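OxsB protein (Bacillus megaterium, PDB 5UL3) catalyses the oxidative ring contraction of dAMP to an oxetane aldehyde in oxetanocin A biosynthesis, using cobalamin, a [4Fe-4S] cluster and S-adenosylmethionine. Local coordinates at residues 313-316 and 317-320; 367-370 and 371-375. One frame throughout, in Å; residues are numbered along the deposited sequence.

Interaction 1 (313-316 and 317-320); sequences CDYS and RCTF. With SF4 (iron/sulfur cluster), chain B.
Tyr315 and Arg317 pack against each other in the cysteine loop of the radical SAM core, which follows strand 305-311 and holds the [4Fe-4S] cluster. CB of Arg317 sits over one face of the Tyr315 ring, 3.8 Å from the ring centroid, and makes a CH-pi contact. It is offset toward the rim and lies nearest CE2 and CZ. Farther along the arginine, CD passes near Tyr315 CE1. The two side chains cross at about a right angle. Arg317 CG stands beside the backbone N, close to Tyr315 O, and the twist at the end of the chain sets NH1 near the same oxygen. Arg317 NH1 gives Tyr315 O a weak, bent hydrogen bond at 3.1 Å. The same NH1 forms a salt bridge with a bound MES molecule, probably from the crystallisation liquor. The phenol hydroxyl of Tyr315 is hydrogen-bonded to Gly447 O.

CG of Tyr315 is anti to the backbone N (chi1 -176°), and the end of the side chain comes close to Cys318. Cys318 SG meets the ring at its edge, in plane, 3.7 Å from Tyr315 CE2. Cys318 SG also binds iron FE1 at 2.2 Å. Cys313 SG binds iron FE4 at 2.3 Å. Cys321 is the third cysteine ligand; the enzyme's remaining cluster site takes the exchangeable S-adenosylmethionine.

Ser316 folds back on Cys313. Ser316 CA lies 3.5 Å from sulfide S2 of the cluster. Its backbone N makes a weak hydrogen bond to Cys313 SG. Ser316 OG donates to Cys313 O at 2.7 Å, from 32° out of the carbonyl plane.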
ATOM      1  N   CYS A 313      10.649  -3.487   7.432  1.00 23.30           N
ATOM      2  CA  CYS A 313      11.711  -2.635   6.924  1.00 22.69           C
ATOM      3  C   CYS A 313      12.937  -2.898   7.786  1.00 22.21           C
ATOM      4  O   CYS A 313      12.864  -2.743   9.002  1.00 24.54           O
ATOM      5  CB  CYS A 313      11.323  -1.164   7.008  1.00 23.66           C
ATOM      6  SG  CYS A 313      12.644  -0.046   6.396  1.00 25.93           S
ATOM      7  N   ASP A 314      14.041  -3.304   7.164  0.50 24.47           N
ATOM      8  CA  ASP A 314      15.238  -3.573   7.954  0.50 26.27           C
ATOM      9  C   ASP A 314      15.902  -2.289   8.430  0.50 28.14           C
ATOM     10  O   ASP A 314      16.672  -2.331   9.398  0.50 26.88           O
ATOM     11  CB  ASP A 314      16.229  -4.429   7.162  0.50 30.92           C
ATOM     12  CG  ASP A 314      16.465  -3.917   5.761  0.50 32.31           C
ATOM     13  OD1 ASP A 314      16.863  -2.746   5.595  0.50 36.84           O
ATOM     14  OD2 ASP A 314      16.273  -4.711   4.817  0.50 43.10           O
ATOM     15  N   TYR A 315      15.599  -1.152   7.793  1.00 24.28           N
ATOM     16  CA  TYR A 315      16.152   0.131   8.233  1.00 22.67           C
ATOM     17  C   TYR A 315      15.392   0.668   9.442  1.00 31.25           C
ATOM     18  O   TYR A 315      15.954   0.801  10.535  1.00 27.26           O
ATOM     19  CB  TYR A 315      16.124   1.140   7.084  1.00 22.00           C
ATOM     20  CG  TYR A 315      16.753   2.464   7.428  1.00 24.80           C
ATOM     21  CD1 TYR A 315      18.114   2.550   7.734  1.00 28.16           C
ATOM     22  CD2 TYR A 315      16.001   3.634   7.419  1.00 27.58           C
ATOM     23  CE1 TYR A 315      18.703   3.785   8.035  1.00 28.03           C
ATOM     24  CE2 TYR A 315      16.600   4.879   7.728  1.00 23.45           C
ATOM     25  CZ  TYR A 315      17.937   4.929   8.035  1.00 28.26           C
ATOM     26  OH  TYR A 315      18.492   6.168   8.338  1.00 29.54           O
ATOM     27  N   SER A 316      14.113   1.016   9.246  1.00 26.22           N
ATOM     28  CA  SER A 316      13.164   1.301  10.324  1.00 24.96           C
ATOM     29  C   SER A 316      13.555   2.517  11.164  1.00 28.01           C
ATOM     30  O   SER A 316      13.067   2.675  12.283  1.00 28.23           O
ATOM     31  CB  SER A 316      12.973   0.072  11.227  1.00 28.27           C
ATOM     32  OG  SER A 316      12.044  -0.856  10.685  1.00 27.19           O
ATOM     33  N   ARG A 317      14.393   3.413  10.637  1.00 28.16           N
ATOM     34  CA  ARG A 317      14.909   4.532  11.411  1.00 26.69           C
ATOM     35  C   ARG A 317      14.379   5.891  10.998  1.00 31.39           C
ATOM     36  O   ARG A 317      14.737   6.893  11.637  1.00 28.30           O
ATOM     37  CB  ARG A 317      16.431   4.557  11.330  1.00 28.73           C
ATOM     38  CG  ARG A 317      17.060   3.449  12.108  1.00 28.47           C
ATOM     39  CD  ARG A 317      18.550   3.503  11.867  1.00 33.78           C
ATOM     40  NE  ARG A 317      19.327   2.623  12.725  1.00 28.68           N
ATOM     41  CZ  ARG A 317      19.466   1.312  12.545  1.00 37.75           C
ATOM     42  NH1 ARG A 317      18.830   0.670  11.561  1.00 36.09           N
ATOM     43  NH2 ARG A 317      20.237   0.631  13.373  1.00 37.05           N
ATOM     44  N   CYS A 318      13.579   5.973   9.940  1.00 28.12           N
ATOM     45  CA  CYS A 318      13.034   7.265   9.535  1.00 26.34           C
ATOM     46  C   CYS A 318      12.117   7.794  10.631  1.00 29.13           C
ATOM     47  O   CYS A 318      11.271   7.065  11.154  1.00 28.19           O
ATOM     48  CB  CYS A 318      12.287   7.133   8.203  1.00 24.66           C
ATOM     49  SG  CYS A 318      13.358   6.439   6.928  1.00 24.58           S
ATOM     50  N   THR A 319      12.312   9.057  11.018  1.00 26.87           N
ATOM     51  CA  THR A 319      11.704   9.512  12.259  1.00 25.60           C
ATOM     52  C   THR A 319      10.211   9.742  12.140  1.00 25.94           C
ATOM     53  O   THR A 319       9.533   9.824  13.169  1.00 29.75           O
ATOM     54  CB  THR A 319      12.377  10.793  12.739  1.00 21.15           C
ATOM     55  OG1 THR A 319      12.194  11.815  11.747  1.00 24.95           O
ATOM     56  CG2 THR A 319      13.866  10.521  12.948  1.00 25.24           C
ATOM     57  N   PHE A 320       9.692   9.879  10.917  1.00 24.71           N
ATOM     58  CA  PHE A 320       8.276  10.082  10.660  1.00 25.19           C
ATOM     59  C   PHE A 320       7.523   8.776  10.396  1.00 25.10           C
ATOM     60  O   PHE A 320       6.310   8.808  10.176  1.00 26.69           O
ATOM     61  CB  PHE A 320       8.104  11.013   9.448  1.00 26.20           C
ATOM     62  CG  PHE A 320       8.789  10.495   8.212  1.00 28.47           C
ATOM     63  CD1 PHE A 320       8.155   9.578   7.375  1.00 29.06           C
ATOM     64  CD2 PHE A 320      10.098  10.876   7.913  1.00 26.82           C
ATOM     65  CE1 PHE A 320       8.788   9.066   6.256  1.00 25.54           C
ATOM     66  CE2 PHE A 320      10.742  10.372   6.804  1.00 29.55           C
ATOM     67  CZ  PHE A 320      10.088   9.458   5.964  1.00 32.65           C
TER
HETATM   68 FE1  SF4 B 801      12.005   4.747   6.341  1.00 25.09          FE
HETATM   69 FE2  SF4 B 801      10.665   3.659   4.244  1.00 28.02          FE
HETATM   70 FE3  SF4 B 801       9.563   3.703   6.807  1.00 24.45          FE
HETATM   71 FE4  SF4 B 801      11.652   2.029   6.257  1.00 25.09          FE
HETATM   72  S1  SF4 B 801       9.539   1.939   5.336  1.00 26.02           S
HETATM   73  S2  SF4 B 801      11.439   3.373   8.109  1.00 24.20           S
HETATM   74  S3  SF4 B 801      12.871   3.345   4.817  1.00 29.79           S
HETATM   75  S4  SF4 B 801      10.057   5.506   5.452  1.00 27.30           S

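Interaction 2 (367-370 and 371-375); sequences GELP and NGTEA
Glu374 reaches back from the first turn of helix 374-386 to the chain that leads into it. Glu374 CB lies 3.7 Å from Gly367 O, and CG comes closer to the same oxygen. CG stands between the backbone N and the carbonyl carbon (chi1 54°), and the chain bends at chi2, so that the carboxylate folds over residues 368 and 369. Glu374 CD rests 3.5 Å from Glu368 CA. At the tip the two oxygens take different partners. Glu374 OE2 accepts from Leu369 N at 2.9 Å, with an N-H...O angle of 161°. The donor stands well above the carboxylate plane. Glu374 OE1 lies near Glu368 CG and accepts from a water at 3.1 Å. That water also donates to Leu369 O, so it bridges carboxylate and backbone. In one of its two conformers, Glu368 runs side by side with Glu374. Weak, long ion pairs to Arg399 and Arg408 for Glu368, and to Arg416 for Glu374, may ease the like charges.

Leu369 points toward the turn. Leu369 CB meets Asn371 OD1 at 3.4 Å, and its CD1 approaches Thr373 OG1. Leu369 O accepts from Gly372 N at 2.9 Å, which closes the turn. Asn371 OD1 takes two bonds from one face of its amide plane, from Thr373 N and from Thr373 OG1 at 2.7 Å. Gly372 has positive phi (77°), which favours glycine.

The result is a type I beta turn from Leu369 to Gly372, overlapped by an Asx turn that starts at Asn371, between strand 357-360 and helix 374-386 of the partial TIM barrel.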
ATOM      1  N   GLY A 367      15.312  -4.972   0.311  1.00 27.79           N
ATOM      2  CA  GLY A 367      15.635  -5.578   1.591  1.00 26.71           C
ATOM      3  C   GLY A 367      17.128  -5.666   1.882  1.00 31.65           C
ATOM      4  O   GLY A 367      17.990  -5.109   1.183  1.00 28.02           O
ATOM      5  N   GLU A 368      17.421  -6.367   2.976  0.50 30.45           N
ATOM      6  CA  GLU A 368      18.779  -6.585   3.462  0.50 32.61           C
ATOM      7  C   GLU A 368      18.784  -7.897   4.225  0.50 35.25           C
ATOM      8  O   GLU A 368      17.930  -8.107   5.092  0.50 32.92           O
ATOM      9  CB  GLU A 368      19.268  -5.461   4.391  0.50 35.19           C
ATOM     10  CG  GLU A 368      19.748  -4.191   3.712  0.50 37.89           C
ATOM     11  CD  GLU A 368      20.547  -3.285   4.645  0.50 44.04           C
ATOM     12  OE1 GLU A 368      21.187  -3.803   5.587  0.50 44.14           O
ATOM     13  OE2 GLU A 368      20.537  -2.051   4.438  0.50 42.36           O
ATOM     14  N   LEU A 369      19.736  -8.759   3.910  1.00 38.42           N
ATOM     15  CA  LEU A 369      19.891 -10.026   4.604  1.00 38.03           C
ATOM     16  C   LEU A 369      21.226 -10.062   5.346  1.00 38.95           C
ATOM     17  O   LEU A 369      22.203  -9.452   4.898  1.00 39.62           O
ATOM     18  CB  LEU A 369      19.821 -11.191   3.610  1.00 37.27           C
ATOM     19  CG  LEU A 369      18.437 -11.313   2.975  1.00 36.10           C
ATOM     20  CD1 LEU A 369      18.438 -12.240   1.772  1.00 37.06           C
ATOM     21  CD2 LEU A 369      17.426 -11.772   4.029  1.00 36.66           C
ATOM     22  N   PRO A 370      21.295 -10.739   6.496  1.00 46.72           N
ATOM     23  CA  PRO A 370      22.596 -10.882   7.175  1.00 53.92           C
ATOM     24  C   PRO A 370      23.686 -11.463   6.281  1.00 48.55           C
ATOM     25  O   PRO A 370      24.849 -11.057   6.408  1.00 49.09           O
ATOM     26  CB  PRO A 370      22.269 -11.800   8.361  1.00 50.68           C
ATOM     27  CG  PRO A 370      20.831 -11.549   8.648  1.00 46.32           C
ATOM     28  CD  PRO A 370      20.188 -11.291   7.301  1.00 39.72           C
ATOM     29  N   ASN A 371      23.350 -12.370   5.356  1.00 46.65           N
ATOM     30  CA  ASN A 371      24.356 -12.908   4.442  1.00 45.15           C
ATOM     31  C   ASN A 371      24.602 -12.027   3.216  1.00 45.20           C
ATOM     32  O   ASN A 371      25.471 -12.361   2.403  1.00 42.05           O
ATOM     33  CB  ASN A 371      23.979 -14.329   4.000  1.00 41.58           C
ATOM     34  CG  ASN A 371      22.643 -14.398   3.280  1.00 54.83           C
ATOM     35  OD1 ASN A 371      22.171 -13.416   2.707  1.00 46.68           O
ATOM     36  ND2 ASN A 371      22.027 -15.575   3.304  1.00 48.02           N
ATOM     37  N   GLY A 372      23.870 -10.923   3.057  1.00 44.31           N
ATOM     38  CA  GLY A 372      24.178  -9.968   2.007  1.00 36.26           C
ATOM     39  C   GLY A 372      23.752 -10.363   0.611  1.00 35.98           C
ATOM     40  O   GLY A 372      24.213  -9.759  -0.360  1.00 40.66           O
ATOM     41  N   THR A 373      22.863 -11.347   0.479  1.00 35.18           N
ATOM     42  CA  THR A 373      22.468 -11.881  -0.818  1.00 33.14           C
ATOM     43  C   THR A 373      21.153 -11.288  -1.324  1.00 29.30           C
ATOM     44  O   THR A 373      20.549 -11.857  -2.241  1.00 31.70           O
ATOM     45  CB  THR A 373      22.344 -13.408  -0.758  1.00 35.48           C
ATOM     46  OG1 THR A 373      21.345 -13.770   0.208  1.00 39.13           O
ATOM     47  CG2 THR A 373      23.676 -14.058  -0.378  1.00 41.70           C
ATOM     48  N   GLU A 374      20.693 -10.183  -0.732  1.00 33.24           N
ATOM     49  CA  GLU A 374      19.388  -9.627  -1.111  1.00 28.18           C
ATOM     50  C   GLU A 374      19.336  -9.275  -2.595  1.00 31.49           C
ATOM     51  O   GLU A 374      18.308  -9.489  -3.256  1.00 30.53           O
ATOM     52  CB  GLU A 374      19.061  -8.400  -0.245  1.00 26.41           C
ATOM     53  CG  GLU A 374      20.120  -7.290  -0.236  1.00 34.04           C
ATOM     54  CD  GLU A 374      21.088  -7.419   0.938  1.00 36.62           C
ATOM     55  OE1 GLU A 374      21.661  -6.395   1.372  1.00 46.02           O
ATOM     56  OE2 GLU A 374      21.255  -8.546   1.448  1.00 37.04           O
ATOM     57  N   ALA A 375      20.430  -8.733  -3.142  1.00 32.95           N
ATOM     58  CA  ALA A 375      20.422  -8.373  -4.559  1.00 32.91           C
ATOM     59  C   ALA A 375      20.304  -9.607  -5.447  1.00 35.48           C
ATOM     60  O   ALA A 375      19.619  -9.564  -6.479  1.00 30.01           O
ATOM     61  CB  ALA A 375      21.666  -7.564  -4.918  1.00 29.54           C
TER
HETATM   62  O   HOH W   1      23.030  -7.055   4.064  1.00 46.13           O

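How the interactions relate
Both interactions are local contacts in loops after parallel strands of the same radical SAM barrel, 305-311 for interaction 1 and 357-360 for interaction 2. Their centres are 17 Å apart, on the same side of the chain's centre. Interaction 1 is a surface contact and interaction 2 is partly buried. Their chemistry differs. Interaction 1 puts aromatic and sulfur contacts beside a metal cluster, and its buried residues are the cysteines. Interaction 2 has no metal; backbone N-H groups, a buried glutamate and a water shape the approach to a helix. The two pack together at Asp314 and Glu368, each modelled in two conformers; in one of them Asp314 OD2 lies 2.7 Å from Glu368 N.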